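Local coordinates for ESX-1 secretion system protein EccA1 (Mycobacterium tuberculosis, PDB 4F3V) that probably supplies energy through its ATPase activity for exporting virulence factors by the ESX-1 type VII secretion system, at residues A[37-42]-A[68-73]. Numbering follows the deposited sequence.
Sequences ESACDA and GQLSGS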
loop_
_atom_site.group_PDB
_atom_site.type_symbol
_atom_site.label_atom_id
_atom_site.label_comp_id
_atom_site.label_asym_id
_atom_site.label_seq_id
_atom_site.Cartn_x
_atom_site.Cartn_y
_atom_site.Cartn_z
ATOM N N GLU A 37 -12.636 19.843 12.308
ATOM C CA GLU A 37 -12.552 18.691 11.432
ATOM C C GLU A 37 -11.590 18.879 10.251
ATOM O O GLU A 37 -11.212 17.916 9.608
ATOM C CB GLU A 37 -13.944 18.268 10.973
ATOM C CG GLU A 37 -14.602 19.147 9.962
ATOM C CD GLU A 37 -15.929 18.567 9.519
ATOM O OE1 GLU A 37 -16.315 17.468 9.993
ATOM O OE2 GLU A 37 -16.584 19.214 8.687
ATOM N N SER A 38 -11.205 20.124 9.978
ATOM C CA SER A 38 -10.283 20.443 8.895
ATOM C C SER A 38 -8.808 20.482 9.296
ATOM O O SER A 38 -7.975 20.805 8.479
ATOM C CB SER A 38 -10.694 21.801 8.349
ATOM O OG SER A 38 -11.965 21.659 7.756
ATOM N N ALA A 39 -8.497 20.136 10.552
ATOM C CA ALA A 39 -7.134 20.212 11.063
ATOM C C ALA A 39 -6.339 18.990 10.595
ATOM O O ALA A 39 -6.113 18.040 11.347
ATOM C CB ALA A 39 -7.110 20.314 12.591
ATOM N N CYS A 40 -5.925 19.046 9.348
ATOM C CA CYS A 40 -5.119 18.015 8.703
ATOM C C CYS A 40 -3.981 17.474 9.581
ATOM O O CYS A 40 -3.882 16.273 9.794
ATOM C CB CYS A 40 -4.549 18.578 7.413
ATOM S SG CYS A 40 -3.640 17.370 6.421
ATOM N N ASP A 41 -3.175 18.368 10.152
ATOM C CA ASP A 41 -2.028 17.946 10.983
ATOM C C ASP A 41 -2.422 17.080 12.190
ATOM O O ASP A 41 -1.678 16.185 12.572
ATOM C CB ASP A 41 -1.202 19.160 11.455
ATOM C CG ASP A 41 -0.578 19.919 10.301
ATOM O OD1 ASP A 41 -0.619 19.413 9.146
ATOM O OD2 ASP A 41 -0.018 20.999 10.549
ATOM N N ALA A 42 -3.584 17.343 12.769
ATOM C CA ALA A 42 -4.078 16.529 13.880
ATOM C C ALA A 42 -4.607 15.157 13.436
ATOM O O ALA A 42 -4.478 14.178 14.167
ATOM C CB ALA A 42 -5.122 17.311 14.692
ATOM N N GLY A 68 0.308 21.303 7.374
ATOM C CA GLY A 68 1.372 22.182 7.868
ATOM C C GLY A 68 0.901 23.392 8.641
ATOM O O GLY A 68 1.711 24.030 9.333
ATOM N N GLN A 69 -0.395 23.719 8.538
ATOM C CA GLN A 69 -0.930 24.954 9.107
ATOM C C GLN A 69 -0.925 24.938 10.638
ATOM O O GLN A 69 -0.406 25.855 11.276
ATOM C CB GLN A 69 -2.347 25.226 8.587
ATOM C CG GLN A 69 -2.851 26.618 8.933
ATOM C CD GLN A 69 -3.362 26.738 10.354
ATOM O OE1 GLN A 69 -3.942 25.799 10.933
ATOM N NE2 GLN A 69 -3.156 27.912 10.931
ATOM N N LEU A 70 -1.454 23.878 11.228
ATOM C CA LEU A 70 -1.554 23.772 12.684
ATOM C C LEU A 70 -0.196 23.553 13.341
ATOM O O LEU A 70 0.156 24.266 14.270
ATOM C CB LEU A 70 -2.530 22.628 13.077
ATOM C CG LEU A 70 -2.739 22.387 14.574
ATOM C CD1 LEU A 70 -3.145 23.702 15.257
ATOM C CD2 LEU A 70 -3.776 21.272 14.761
ATOM N N SER A 71 0.573 22.567 12.847
ATOM C CA SER A 71 1.905 22.327 13.342
ATOM C C SER A 71 2.756 23.599 13.169
ATOM O O SER A 71 3.498 24.008 14.060
ATOM C CB SER A 71 2.544 21.147 12.608
ATOM O OG SER A 71 2.563 21.356 11.226
ATOM N N GLY A 72 2.600 24.252 12.019
ATOM C CA GLY A 72 3.311 25.507 11.739
ATOM C C GLY A 72 3.037 26.636 12.719
ATOM O O GLY A 72 3.915 27.423 13.026
ATOM N N SER A 73 1.820 26.686 13.261
ATOM C CA SER A 73 1.456 27.730 14.210
ATOM C C SER A 73 2.211 27.563 15.555
ATOM O O SER A 73 2.230 28.462 16.375
ATOM C CB SER A 73 -0.054 27.758 14.418
ATOM O OG SER A 73 -0.474 26.664 15.200
HETATM O O HOH W 1 -3.260 21.433 9.752
#
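Asp41, in the first turn of helix 40-48, pushes its carboxylate into the N-terminal end of the short helix 69-72. Its CG lies anti to the carbonyl carbon (chi1 -63°), and the CB already points at the other segment, so the carboxylate arrives with OD1 at the N-cap residue and OD2 at the first turn. OD1 takes the backbone N-H of Gly68, the N-cap residue, on its syn lone pair, with OD1 to Gly68 N at 2.8 Å and a nearly straight bond (175°). OD2 is gripped twice by Ser71: the backbone N donates to its anti lone pair, Ser71 N to OD2 being 2.8 Å, while the hydroxyl comes from above the carboxylate plane, Ser71 OG to OD2 being 2.7 Å. With OG in the crowded position between backbone N and carbonyl carbon (chi1 57°), the hydroxyl and its own N-H both reach OD2. Three donors, spread over both oxygens, hold the carboxylate's rotation, and the helix end should stabilise its negative charge. In this N-terminal tetratricopeptide-repeat (TPR) domain of EccA1, the bonds tie the start of one helix to the chain that follows helix 54-62. A water bridges the two backbones, accepting from Asp41 N and, weakly, from Leu70 N. Beside them, Leu70, with CG anti to its backbone N, lays CD2 against Ala39 CB (4.1 Å) and Ala42 CB (4.2 Å); Ile32 of helix 22-35 touches all three. Phe11 of helix 2-17 packs on Asp41, Leu70 and Ser71.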